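Local structure of MmeI (Methylophilus methylotrophus, 5HR4) at residues T231-L236 with K260-P265; S288-A293 with D430-M435; V335-V340 with L348-K353; V384-H389 with S438-N443; Q403-Q408 with F445-L450. The protein is a Type IIL restriction-modification enzyme that acts on DNA, probably methylating adenine on its exocyclic amino group with S-adenosyl-L-methionine as the methyl donor. One frame throughout, in Å; residues are numbered along the deposited sequence.

Interaction 1 of 5, residues T231-L236 with K260-P265; sequences TLFYVL and KLFEEP
F233 and F262 mark the closest approach of the two backbones, with F233 CA 6.7 Å from F262 CA. F233 belongs to helix 225-235 and F262 to the short, weakly bonded helix about 259-262. F262 is the middle of the contact and is touched on two sides. L236 lies over one face of its ring: L236 CB sits 4.2 Å from the ring centroid and 17° off the normal, a CH-pi contact placed somewhat toward the rim. The same leucine reaches on with its tip, L236 CD1 lying 3.5 Å from F262 CE1. F233 comes instead to the edge, near the plane of the F262 ring, where F233 CD1 is 3.9 Å from F262 CE1, and the two side chains run roughly at right angles. R192 of helix 183-200 makes a cation-pi contact with F233 and also hydrogen-bonds to L261 O and E264 O, tying both segments to one helix. No hydrogen bond crosses between 231-236 and 260-265, so within the helicase spacer region these two segments are joined by apolar packing of three buried side chains.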
# COMPACT_ATOMS: atom_id res chain seq x y z
N THR A 231 12.65 26.39 30.73
CA THR A 231 13.18 25.99 32.04
C THR A 231 12.62 24.64 32.46
O THR A 231 13.32 23.83 33.08
CB THR A 231 12.87 27.03 33.12
OG1 THR A 231 13.33 28.32 32.72
CG2 THR A 231 13.56 26.65 34.42
N LEU A 232 11.35 24.39 32.15
CA LEU A 232 10.79 23.07 32.43
C LEU A 232 11.61 22.00 31.74
O LEU A 232 12.06 21.03 32.37
CB LEU A 232 9.32 23.01 32.01
CG LEU A 232 8.60 21.66 32.14
CD1 LEU A 232 8.60 21.06 33.56
CD2 LEU A 232 7.20 21.81 31.64
N PHE A 233 11.89 22.19 30.45
CA PHE A 233 12.72 21.22 29.73
C PHE A 233 14.08 21.06 30.39
O PHE A 233 14.66 19.97 30.34
CB PHE A 233 12.92 21.62 28.28
CG PHE A 233 11.69 21.46 27.43
CD1 PHE A 233 10.60 20.72 27.88
CD2 PHE A 233 11.63 22.02 26.18
CE1 PHE A 233 9.47 20.56 27.09
CE2 PHE A 233 10.51 21.87 25.38
CZ PHE A 233 9.44 21.13 25.84
N TYR A 234 14.61 22.12 31.00
CA TYR A 234 15.90 21.95 31.66
C TYR A 234 15.74 21.18 32.97
O TYR A 234 16.54 20.29 33.28
CB TYR A 234 16.59 23.30 31.89
CG TYR A 234 17.67 23.21 32.95
CD1 TYR A 234 18.95 22.72 32.66
CD2 TYR A 234 17.39 23.56 34.27
CE1 TYR A 234 19.92 22.61 33.66
CE2 TYR A 234 18.35 23.46 35.27
CZ TYR A 234 19.61 22.99 34.96
OH TYR A 234 20.53 22.90 35.98
N VAL A 235 14.69 21.48 33.75
CA VAL A 235 14.48 20.76 35.01
C VAL A 235 14.33 19.27 34.76
O VAL A 235 15.03 18.45 35.37
CB VAL A 235 13.26 21.31 35.77
CG1 VAL A 235 12.91 20.35 36.92
CG2 VAL A 235 13.54 22.68 36.32
N LEU A 236 13.41 18.89 33.87
CA LEU A 236 13.18 17.47 33.56
C LEU A 236 14.45 16.72 33.15
O LEU A 236 14.40 15.49 33.03
CB LEU A 236 12.14 17.34 32.45
CG LEU A 236 10.73 17.87 32.74
CD1 LEU A 236 9.95 17.94 31.44
CD2 LEU A 236 10.02 16.97 33.75
N LYS A 260 17.64 10.27 26.13
CA LYS A 260 17.84 11.00 24.87
C LYS A 260 16.76 12.04 24.60
O LYS A 260 16.95 12.93 23.77
CB LYS A 260 17.91 9.99 23.72
CG LYS A 260 18.50 10.52 22.41
CD LYS A 260 18.28 9.52 21.29
CE LYS A 260 18.50 10.16 19.92
NZ LYS A 260 18.14 9.25 18.80
N LEU A 261 15.62 11.94 25.27
CA LEU A 261 14.50 12.83 25.00
C LEU A 261 14.71 14.22 25.56
O LEU A 261 14.19 15.18 25.00
CB LEU A 261 13.20 12.23 25.55
CG LEU A 261 11.90 13.06 25.58
CD1 LEU A 261 11.48 13.51 24.20
CD2 LEU A 261 10.77 12.27 26.23
N PHE A 262 15.47 14.38 26.65
CA PHE A 262 15.57 15.69 27.28
C PHE A 262 16.99 16.25 27.34
O PHE A 262 17.22 17.31 27.97
CB PHE A 262 14.94 15.64 28.68
CG PHE A 262 13.44 15.68 28.64
CD1 PHE A 262 12.78 16.88 28.45
CD2 PHE A 262 12.69 14.51 28.72
CE1 PHE A 262 11.38 16.93 28.37
CE2 PHE A 262 11.30 14.55 28.64
CZ PHE A 262 10.64 15.76 28.46
N GLU A 263 17.94 15.60 26.66
CA GLU A 263 19.34 15.95 26.86
C GLU A 263 19.73 17.20 26.10
O GLU A 263 20.62 17.94 26.55
CB GLU A 263 20.23 14.78 26.44
CG GLU A 263 20.37 14.55 24.97
CD GLU A 263 21.32 13.39 24.70
OE1 GLU A 263 21.92 12.90 25.69
OE2 GLU A 263 21.45 12.95 23.53
N GLU A 264 19.07 17.49 24.96
CA GLU A 264 19.55 18.58 24.13
C GLU A 264 18.88 19.89 24.52
O GLU A 264 17.65 19.96 24.55
CB GLU A 264 19.28 18.30 22.66
CG GLU A 264 19.77 19.41 21.77
CD GLU A 264 19.42 19.20 20.31
OE1 GLU A 264 18.69 18.23 20.03
OE2 GLU A 264 19.87 20.01 19.46
N PRO A 265 19.64 20.94 24.80
CA PRO A 265 19.01 22.26 24.97
C PRO A 265 18.44 22.74 23.64
O PRO A 265 18.99 22.46 22.57
CB PRO A 265 20.18 23.14 25.44
CG PRO A 265 21.36 22.54 24.75
CD PRO A 265 21.11 21.04 24.80

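Interaction 2 of 5, residues S288-A293 with D430-M435; sequences SRISPA and DHQMNM
This is a polar side-chain-to-backbone contact in which Q432, from helix 416-440, reaches S288 and I290 in the loop leading into helix 292-301. A single amide nitrogen does the work. Q432 NE2 donates to S288 O at 2.6 Å with an N-H...O angle of 164°, and its second hydrogen goes to I290 O at 3.2 Å. Both acceptors lie almost in the plane of the Q432 amide, which suits an NH2 group using its two hydrogens on two carbonyls. They are met differently: the approach to I290 O is in the carbonyl plane, on a lone pair, while at S288 O the donor is tilted 22° from that plane. The glutamine chain is extended beyond CG, which carries the amide to the backbone of 288-290. The bridge thus joins helix 416-440 to the loop close to the calcium site: the side chain of S288 is about 5 Å from that of D201, a calcium ligand, and about 8 Å from the bound calcium ion. The CG2 methyl of I290 lies alongside the amide, 3.5 Å from Q432 NE2, with the two side chains crossing near a right angle. F198 of helix 183-200 packs against both I290 and Q432.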
# COMPACT_ATOMS: atom_id res chain seq x y z
N SER A 288 -4.10 9.19 28.73
CA SER A 288 -3.70 7.96 29.38
C SER A 288 -3.73 6.77 28.42
O SER A 288 -2.81 5.94 28.42
CB SER A 288 -4.60 7.70 30.57
OG SER A 288 -3.96 6.78 31.42
N ARG A 289 -4.77 6.69 27.58
CA ARG A 289 -4.95 5.54 26.68
C ARG A 289 -4.62 5.99 25.26
O ARG A 289 -5.49 6.11 24.39
CB ARG A 289 -6.38 4.99 26.78
CG ARG A 289 -6.83 4.57 28.16
CD ARG A 289 -6.32 3.18 28.51
NE ARG A 289 -6.84 2.72 29.80
CZ ARG A 289 -6.30 1.74 30.52
NH1 ARG A 289 -5.22 1.11 30.08
NH2 ARG A 289 -6.83 1.40 31.69
N ILE A 290 -3.35 6.26 25.02
CA ILE A 290 -2.88 6.69 23.71
C ILE A 290 -2.45 5.46 22.93
O ILE A 290 -1.78 4.58 23.47
CB ILE A 290 -1.73 7.72 23.82
CG1 ILE A 290 -1.23 8.11 22.43
CG2 ILE A 290 -0.57 7.19 24.68
CD1 ILE A 290 -0.37 9.37 22.39
N SER A 291 -2.82 5.41 21.66
CA SER A 291 -2.68 4.18 20.89
C SER A 291 -2.13 4.46 19.50
O SER A 291 -2.10 5.61 19.06
CB SER A 291 -4.04 3.51 20.80
OG SER A 291 -5.02 4.52 20.64
N PRO A 292 -1.68 3.41 18.78
CA PRO A 292 -1.27 3.57 17.38
C PRO A 292 -2.10 4.54 16.56
O PRO A 292 -1.53 5.38 15.84
CB PRO A 292 -1.41 2.15 16.82
CG PRO A 292 -1.03 1.30 17.98
CD PRO A 292 -1.52 2.01 19.23
N ALA A 293 -3.43 4.43 16.65
CA ALA A 293 -4.29 5.36 15.92
C ALA A 293 -3.93 6.80 16.24
O ALA A 293 -3.85 7.65 15.34
CB ALA A 293 -5.76 5.08 16.23
N ASP A 430 5.88 1.70 26.99
CA ASP A 430 6.58 1.18 28.16
C ASP A 430 5.85 1.56 29.44
O ASP A 430 5.46 0.70 30.23
CB ASP A 430 8.01 1.69 28.20
CG ASP A 430 8.78 1.22 29.42
OD1 ASP A 430 9.15 0.02 29.45
OD2 ASP A 430 9.02 2.03 30.35
N HIS A 431 5.63 2.86 29.64
CA HIS A 431 4.96 3.27 30.88
C HIS A 431 3.55 2.72 30.97
O HIS A 431 3.11 2.33 32.05
CB HIS A 431 4.90 4.77 31.00
CG HIS A 431 4.44 5.21 32.35
ND1 HIS A 431 5.11 4.89 33.50
CD2 HIS A 431 3.38 5.97 32.73
CE1 HIS A 431 4.49 5.42 34.54
NE2 HIS A 431 3.43 6.07 34.10
N GLN A 432 2.80 2.73 29.86
CA GLN A 432 1.46 2.15 29.88
C GLN A 432 1.50 0.71 30.37
O GLN A 432 0.68 0.31 31.20
CB GLN A 432 0.82 2.23 28.50
CG GLN A 432 -0.03 3.48 28.31
CD GLN A 432 -0.46 3.66 26.89
OE1 GLN A 432 0.15 3.09 25.98
NE2 GLN A 432 -1.53 4.43 26.67
N MET A 433 2.48 -0.07 29.89
CA MET A 433 2.59 -1.46 30.33
C MET A 433 3.10 -1.55 31.76
O MET A 433 2.62 -2.39 32.54
CB MET A 433 3.50 -2.24 29.38
CG MET A 433 2.94 -2.34 27.98
SD MET A 433 1.21 -2.91 27.93
CE MET A 433 1.36 -4.48 28.75
N ASN A 434 4.07 -0.71 32.14
CA ASN A 434 4.51 -0.74 33.53
C ASN A 434 3.34 -0.49 34.48
O ASN A 434 3.25 -1.13 35.53
CB ASN A 434 5.63 0.29 33.77
CG ASN A 434 6.83 0.06 32.87
OD1 ASN A 434 7.10 -1.07 32.46
ND2 ASN A 434 7.53 1.13 32.51
N MET A 435 2.43 0.41 34.10
CA MET A 435 1.24 0.62 34.91
C MET A 435 0.36 -0.62 34.91
O MET A 435 -0.23 -0.97 35.95
CB MET A 435 0.45 1.85 34.43
CG MET A 435 1.04 3.24 34.79
SD MET A 435 1.74 3.50 36.45
CE MET A 435 0.39 2.92 37.50

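Interaction 3 of 5, residues V335-V340 with L348-K353; sequences VEFEKV and LAFHKK
E336 leans toward F350 and K353 from its first side-chain carbon onward. E336 CB lies 3.9 Å from F350 CE1, and E336 CG is nearer still, 3.6 Å from the same ring carbon. With CG anti to the backbone N (chi1 -176°) and the chain extended beyond it, the glutamate runs out past the rim of the ring. Its carboxylate then meets the ring at the edge, E336 OE2 lying 3.3 Å from F350 CD1, with the two planes 71° apart. At the tip a salt bridge is modelled with K353 NZ, too short for its details to be trusted; the lysine arrives from the opposite direction on a chain bent at chi2 and chi3. These residues join helix 318-340 to helix 344-355, consecutive helices that double back across a very short link as an alpha-alpha hairpin. The segment axes come within 10.7 Å at an angle of 157°, so the helices run nearly antiparallel. F337 lies over one face of the F350 ring, its CA above it, while V340 approaches obliquely. F337 CB is 4.0 Å from F350 CZ, the two phenylalanine side chains crossing at about a right angle, and V340 CG2 approaches F350 CB at 4.2 Å. V384 of helix 368-388 touches both F337 and F350, packing a third helix against both helices of the hairpin.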
# COMPACT_ATOMS: atom_id res chain seq x y z
N VAL A 335 2.25 -20.49 21.75
CA VAL A 335 2.30 -21.95 21.83
C VAL A 335 3.47 -22.36 22.71
O VAL A 335 3.31 -23.14 23.65
CB VAL A 335 2.38 -22.56 20.42
CG1 VAL A 335 2.71 -24.05 20.46
CG2 VAL A 335 1.06 -22.35 19.69
N GLU A 336 4.66 -21.82 22.44
CA GLU A 336 5.82 -22.20 23.25
C GLU A 336 5.59 -21.88 24.72
O GLU A 336 5.91 -22.69 25.59
CB GLU A 336 7.08 -21.51 22.73
CG GLU A 336 8.38 -21.92 23.44
CD GLU A 336 9.61 -21.16 22.91
OE1 GLU A 336 9.45 -20.44 21.89
OE2 GLU A 336 10.72 -21.27 23.49
N PHE A 337 4.99 -20.72 25.00
CA PHE A 337 4.68 -20.37 26.39
C PHE A 337 3.80 -21.42 27.04
O PHE A 337 4.12 -21.95 28.11
CB PHE A 337 4.01 -19.00 26.47
CG PHE A 337 3.56 -18.64 27.86
CD1 PHE A 337 4.50 -18.52 28.89
CD2 PHE A 337 2.22 -18.44 28.15
CE1 PHE A 337 4.08 -18.20 30.20
CE2 PHE A 337 1.79 -18.11 29.44
CZ PHE A 337 2.73 -18.00 30.47
N GLU A 338 2.70 -21.78 26.39
CA GLU A 338 1.80 -22.74 27.00
C GLU A 338 2.44 -24.12 27.18
O GLU A 338 1.99 -24.88 28.04
CB GLU A 338 0.52 -22.83 26.17
CG GLU A 338 -0.26 -21.49 26.09
CD GLU A 338 -0.82 -21.00 27.44
OE1 GLU A 338 -0.77 -21.74 28.45
OE2 GLU A 338 -1.33 -19.86 27.50
N LYS A 339 3.49 -24.45 26.43
CA LYS A 339 4.08 -25.77 26.58
C LYS A 339 5.10 -25.85 27.71
O LYS A 339 5.35 -26.95 28.23
CB LYS A 339 4.71 -26.19 25.24
CG LYS A 339 5.34 -27.58 25.24
CD LYS A 339 5.52 -28.08 23.82
CE LYS A 339 6.36 -27.13 22.99
NZ LYS A 339 6.67 -27.72 21.66
N VAL A 340 5.70 -24.73 28.11
CA VAL A 340 6.74 -24.72 29.13
C VAL A 340 6.33 -23.97 30.38
O VAL A 340 7.10 -23.94 31.35
CB VAL A 340 8.06 -24.14 28.56
CG1 VAL A 340 8.40 -24.80 27.21
CG2 VAL A 340 7.96 -22.65 28.41
N LEU A 348 12.30 -20.16 32.62
CA LEU A 348 13.42 -19.24 32.77
C LEU A 348 14.17 -19.07 31.45
O LEU A 348 14.46 -17.95 31.02
CB LEU A 348 14.36 -19.73 33.87
CG LEU A 348 13.84 -19.47 35.29
CD1 LEU A 348 14.40 -20.46 36.30
CD2 LEU A 348 14.16 -18.04 35.68
N ALA A 349 14.48 -20.19 30.78
CA ALA A 349 15.13 -20.11 29.48
C ALA A 349 14.24 -19.36 28.49
O ALA A 349 14.74 -18.59 27.66
CB ALA A 349 15.47 -21.51 28.97
N PHE A 350 12.92 -19.55 28.60
CA PHE A 350 11.98 -18.84 27.72
C PHE A 350 12.02 -17.34 27.95
O PHE A 350 11.92 -16.56 27.00
CB PHE A 350 10.57 -19.38 27.94
CG PHE A 350 9.53 -18.78 27.03
CD1 PHE A 350 9.49 -19.12 25.69
CD2 PHE A 350 8.58 -17.89 27.52
CE1 PHE A 350 8.52 -18.58 24.85
CE2 PHE A 350 7.61 -17.35 26.69
CZ PHE A 350 7.58 -17.69 25.35
N HIS A 351 12.18 -16.91 29.21
CA HIS A 351 12.29 -15.47 29.45
C HIS A 351 13.53 -14.90 28.79
O HIS A 351 13.46 -13.89 28.07
CB HIS A 351 12.31 -15.15 30.93
CG HIS A 351 11.80 -13.78 31.24
ND1 HIS A 351 11.69 -13.29 32.53
CD2 HIS A 351 11.33 -12.81 30.42
CE1 HIS A 351 11.18 -12.07 32.48
NE2 HIS A 351 10.95 -11.76 31.22
N LYS A 352 14.69 -15.52 29.04
CA LYS A 352 15.93 -15.04 28.44
C LYS A 352 15.83 -15.01 26.93
O LYS A 352 16.37 -14.10 26.29
CB LYS A 352 17.12 -15.89 28.89
N LYS A 353 15.12 -15.98 26.34
CA LYS A 353 14.89 -15.93 24.90
C LYS A 353 14.06 -14.72 24.50
O LYS A 353 14.33 -14.09 23.48
CB LYS A 353 14.22 -17.21 24.40
CG LYS A 353 14.33 -17.37 22.88
CD LYS A 353 13.01 -17.74 22.21
CE LYS A 353 12.82 -19.25 22.12
NZ LYS A 353 11.58 -19.62 21.39

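Interaction 4 of 5, residues V384-H389 with S438-N443; sequences VLRGLH and SDEFGN
The guanidinium of R386 takes E440 at its edge: E440 OE1 lies almost exactly in the guanidinium plane, 3.2 Å from R386 NH1, in a nearly straight bond of 169° that is part of a salt bridge. The carboxylate is turned almost perpendicular to the guanidinium, its plane 86° away, and the arginine reaches OE1 on the anti side, 28° out of the carboxylate plane. The F441 ring has E440 CB over one face, 3.9 Å above its plane, while R386 and L385 approach it obliquely from the other segment. R386 NH1 is 3.9 Å from F441 CE1, and L385 CB is 4.4 Å from F441 CE2. R386 gets to this position with CG anti to the backbone N and bends at chi2 and chi3, which bring its end nearer to 438-443. The contact joins the C-terminal end of helix 368-388 to that of helix 416-440, where F441 is the first residue to leave helical geometry. L396, from the loop that follows the first helix, packs on both L385 and F441. The stronger partner of R386 is E383, one turn back, which takes NH2 in a second salt bridge. Two carboxylates therefore share one guanidinium at a largely exposed site, where the charges probably compensate one another while F441 and L385 supply the apolar part.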
# COMPACT_ATOMS: atom_id res chain seq x y z
N VAL A 384 4.41 -14.67 31.93
CA VAL A 384 5.65 -15.37 32.26
C VAL A 384 6.00 -15.14 33.72
O VAL A 384 6.28 -16.08 34.47
CB VAL A 384 6.79 -14.94 31.33
CG1 VAL A 384 8.13 -15.31 31.95
CG2 VAL A 384 6.64 -15.58 29.96
N LEU A 385 6.00 -13.88 34.15
CA LEU A 385 6.24 -13.59 35.56
C LEU A 385 5.16 -14.17 36.46
O LEU A 385 5.45 -14.54 37.60
CB LEU A 385 6.39 -12.08 35.77
CG LEU A 385 7.67 -11.66 35.04
CD1 LEU A 385 7.93 -10.13 34.97
CD2 LEU A 385 8.82 -12.37 35.70
N ARG A 386 3.91 -14.28 35.97
CA ARG A 386 2.88 -14.98 36.73
C ARG A 386 3.28 -16.42 36.95
O ARG A 386 3.23 -16.94 38.07
CB ARG A 386 1.52 -14.88 36.03
CG ARG A 386 0.32 -15.50 36.78
CD ARG A 386 -0.81 -14.47 36.99
NE ARG A 386 -1.19 -13.77 35.76
CZ ARG A 386 -1.82 -12.59 35.71
NH1 ARG A 386 -2.13 -11.95 36.82
NH2 ARG A 386 -2.12 -12.04 34.53
N GLY A 387 3.77 -17.06 35.88
CA GLY A 387 4.31 -18.40 35.95
C GLY A 387 5.44 -18.53 36.95
O GLY A 387 5.32 -19.26 37.94
N LEU A 388 6.53 -17.80 36.72
CA LEU A 388 7.75 -17.94 37.51
C LEU A 388 7.54 -17.73 39.01
O LEU A 388 8.34 -18.24 39.80
CB LEU A 388 8.80 -16.96 36.98
CG LEU A 388 9.48 -17.39 35.67
CD1 LEU A 388 10.61 -16.42 35.31
CD2 LEU A 388 9.99 -18.82 35.76
N HIS A 389 6.49 -17.00 39.42
CA HIS A 389 6.34 -16.53 40.80
C HIS A 389 6.44 -17.66 41.82
O HIS A 389 5.51 -18.47 41.96
CB HIS A 389 5.02 -15.76 40.99
CG HIS A 389 4.84 -15.20 42.36
ND1 HIS A 389 5.83 -14.49 43.02
CD2 HIS A 389 3.79 -15.25 43.22
CE1 HIS A 389 5.39 -14.12 44.21
NE2 HIS A 389 4.16 -14.57 44.36
N SER A 438 1.94 -3.12 37.17
CA SER A 438 1.75 -2.61 38.52
C SER A 438 0.36 -2.93 39.05
O SER A 438 0.18 -3.16 40.25
CB SER A 438 1.99 -1.11 38.56
OG SER A 438 3.37 -0.79 38.44
N ASP A 439 -0.64 -2.97 38.16
CA ASP A 439 -1.99 -3.30 38.58
C ASP A 439 -2.14 -4.78 38.87
O ASP A 439 -2.72 -5.16 39.89
CB ASP A 439 -3.00 -2.88 37.50
CG ASP A 439 -3.03 -1.38 37.28
OD1 ASP A 439 -2.39 -0.63 38.06
OD2 ASP A 439 -3.70 -0.94 36.32
N GLU A 440 -1.60 -5.64 37.99
CA GLU A 440 -1.79 -7.08 38.17
C GLU A 440 -1.25 -7.56 39.51
O GLU A 440 -1.90 -8.36 40.20
CB GLU A 440 -1.10 -7.86 37.05
CG GLU A 440 -1.69 -7.64 35.69
CD GLU A 440 -3.13 -8.06 35.61
OE1 GLU A 440 -3.50 -9.07 36.26
OE2 GLU A 440 -3.89 -7.36 34.90
N PHE A 441 -0.07 -7.09 39.89
CA PHE A 441 0.64 -7.62 41.05
C PHE A 441 0.68 -6.63 42.20
O PHE A 441 1.50 -6.80 43.11
CB PHE A 441 2.06 -8.01 40.66
CG PHE A 441 2.12 -8.95 39.51
CD1 PHE A 441 1.22 -9.99 39.40
CD2 PHE A 441 3.07 -8.78 38.52
CE1 PHE A 441 1.27 -10.86 38.33
CE2 PHE A 441 3.14 -9.64 37.44
CZ PHE A 441 2.23 -10.68 37.35
N GLY A 442 -0.16 -5.61 42.16
CA GLY A 442 -0.16 -4.58 43.19
C GLY A 442 1.18 -4.14 43.75
O GLY A 442 1.41 -4.28 44.95
N ASN A 443 2.09 -3.65 42.92
CA ASN A 443 3.17 -2.83 43.44
C ASN A 443 3.67 -1.91 42.34
O ASN A 443 3.78 -2.32 41.18
CB ASN A 443 4.34 -3.64 44.02
CG ASN A 443 4.93 -4.60 43.02
OD1 ASN A 443 4.24 -5.07 42.11
ND2 ASN A 443 6.22 -4.92 43.18

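Interaction 5 of 5, residues Q403-Q408 with F445-L450; sequences QINVDQ and FARIPL
N405 and R447 lie where the two loops come nearest, yet N405 CA and R447 CA are still 9.6 Å apart, so one long side chain must span the gap. R447 does so with a chain extended from CG to NE. Its end grips the carbonyl oxygen of I404 with both terminal nitrogens: R447 NH1 and R447 NH2 are each 2.8 Å from I404 O, and each N-H...O angle is 135°, bent as expected when two donors converge on one acceptor. The NH1 donor lies in the carbonyl plane, whereas NH2 comes from above it. The N405 amide stacks on one face of the guanidinium, with the planes 15° apart and N405 ND2 3.2 Å from R447 CZ, over the centre of the group. The amide is held at its other end, because N405 OD1 accepts a hydrogen bond from V406 N at 2.9 Å. Within the same turn N405 N donates to Q408 OE1 at 2.8 Å, which fastens the backbone just after the gripped carbonyl. R447 has a second polar partner in D430 of helix 416-440, which forms a salt bridge with NH1 and probably helps to orient the guanidinium. Y374 of helix 368-388 packs on I404, N405 and R447, and R355 of helix 344-355 touches N405. The two loops lead toward strands 409-413 and 455-458, parallel neighbours in the mixed sheet of the methyltransferase domain, which belongs to the Rossmann-like clan, so the arginine ties together the loops that precede them, beside these three helices.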
# COMPACT_ATOMS: atom_id res chain seq x y z
N GLN A 403 12.36 -7.79 32.39
CA GLN A 403 13.52 -7.74 31.50
C GLN A 403 13.28 -6.96 30.21
O GLN A 403 14.06 -6.06 29.87
CB GLN A 403 13.97 -9.16 31.17
CG GLN A 403 14.84 -9.78 32.24
CD GLN A 403 15.71 -10.88 31.68
OE1 GLN A 403 16.67 -10.60 30.94
NE2 GLN A 403 15.39 -12.12 32.00
N ILE A 404 12.20 -7.31 29.51
CA ILE A 404 11.90 -6.76 28.19
C ILE A 404 11.88 -5.23 28.22
O ILE A 404 11.44 -4.61 29.20
CB ILE A 404 10.58 -7.38 27.71
CG1 ILE A 404 10.81 -8.87 27.52
CG2 ILE A 404 10.10 -6.79 26.40
CD1 ILE A 404 9.56 -9.67 27.43
N ASN A 405 12.40 -4.61 27.16
CA ASN A 405 12.58 -3.16 27.17
C ASN A 405 12.78 -2.65 25.75
O ASN A 405 13.06 -3.41 24.82
CB ASN A 405 13.76 -2.75 28.06
CG ASN A 405 13.50 -1.46 28.83
OD1 ASN A 405 12.72 -0.60 28.40
ND2 ASN A 405 14.14 -1.33 29.98
N VAL A 406 12.64 -1.33 25.61
CA VAL A 406 12.69 -0.67 24.31
C VAL A 406 14.03 -0.84 23.60
O VAL A 406 14.08 -0.75 22.37
CB VAL A 406 12.33 0.82 24.48
CG1 VAL A 406 10.93 0.94 25.04
CG2 VAL A 406 13.32 1.48 25.44
N ASP A 407 15.10 -1.11 24.32
CA ASP A 407 16.36 -1.30 23.58
C ASP A 407 16.32 -2.51 22.68
O ASP A 407 17.34 -2.86 22.10
CB ASP A 407 17.56 -1.40 24.52
CG ASP A 407 17.38 -2.42 25.64
OD1 ASP A 407 16.61 -3.39 25.49
OD2 ASP A 407 18.05 -2.27 26.69
N GLN A 408 15.21 -3.19 22.50
CA GLN A 408 15.12 -4.31 21.58
C GLN A 408 14.52 -3.91 20.23
O GLN A 408 14.37 -4.77 19.35
CB GLN A 408 14.31 -5.45 22.21
CG GLN A 408 14.77 -5.79 23.61
CD GLN A 408 13.86 -6.77 24.36
OE1 GLN A 408 13.54 -6.56 25.53
NE2 GLN A 408 13.43 -7.83 23.68
N PHE A 445 5.66 0.17 39.79
CA PHE A 445 6.90 -0.05 39.07
C PHE A 445 6.90 0.80 37.81
O PHE A 445 6.05 0.59 36.93
CB PHE A 445 7.07 -1.52 38.74
CG PHE A 445 8.13 -1.79 37.73
CD1 PHE A 445 9.45 -1.94 38.13
CD2 PHE A 445 7.81 -1.90 36.38
CE1 PHE A 445 10.44 -2.20 37.19
CE2 PHE A 445 8.79 -2.16 35.44
CZ PHE A 445 10.11 -2.31 35.85
N ALA A 446 7.85 1.74 37.71
CA ALA A 446 7.99 2.60 36.55
C ALA A 446 9.46 2.67 36.14
O ALA A 446 10.37 2.53 36.96
CB ALA A 446 7.46 4.02 36.80
N ARG A 447 9.68 2.90 34.85
CA ARG A 447 11.02 3.09 34.33
C ARG A 447 11.28 4.57 34.05
O ARG A 447 11.51 4.97 32.90
CB ARG A 447 11.23 2.23 33.08
CG ARG A 447 11.38 0.77 33.39
CD ARG A 447 11.16 -0.05 32.15
NE ARG A 447 11.84 -1.34 32.25
CZ ARG A 447 11.56 -2.40 31.49
NH1 ARG A 447 10.58 -2.33 30.58
NH2 ARG A 447 12.24 -3.53 31.64
N ILE A 448 11.26 5.36 35.12
CA ILE A 448 11.62 6.77 35.09
C ILE A 448 12.74 6.99 36.10
O ILE A 448 12.60 6.58 37.25
CB ILE A 448 10.43 7.69 35.42
CG1 ILE A 448 9.25 7.37 34.49
CG2 ILE A 448 10.85 9.16 35.31
CD1 ILE A 448 9.54 7.61 33.05
N PRO A 449 13.83 7.67 35.74
CA PRO A 449 14.10 8.31 34.45
C PRO A 449 14.37 7.32 33.32
O PRO A 449 14.61 6.12 33.52
CB PRO A 449 15.35 9.15 34.76
CG PRO A 449 16.03 8.40 35.78
CD PRO A 449 14.94 7.92 36.68
N LEU A 450 14.37 7.87 32.11
CA LEU A 450 14.48 7.08 30.89
C LEU A 450 15.91 6.60 30.72
O LEU A 450 16.78 7.34 30.25
CB LEU A 450 14.01 7.92 29.70
CG LEU A 450 12.55 8.37 29.84
CD1 LEU A 450 12.15 9.41 28.79
CD2 LEU A 450 11.61 7.15 29.76

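In the fold
From the N terminus, interaction 1 closes a short loop in the helicase spacer region and is complete before the others open. Interaction 2 then makes the longest closure, bringing 430-435 back to 288-293. Interaction 3 lies wholly within that span, pairing successive helices. Interactions 4 and 5 each open inside it but close beyond it, so they cross interaction 2, and they cross each other. Interactions 2 and 4 share helix 416-440, and interaction 2 touches interaction 5 where N434 packs on F445. L348 against L388 connects interactions 3 and 4, while L261 against L450 joins interaction 1 to interaction 5, linking the helicase spacer and methyltransferase family regions.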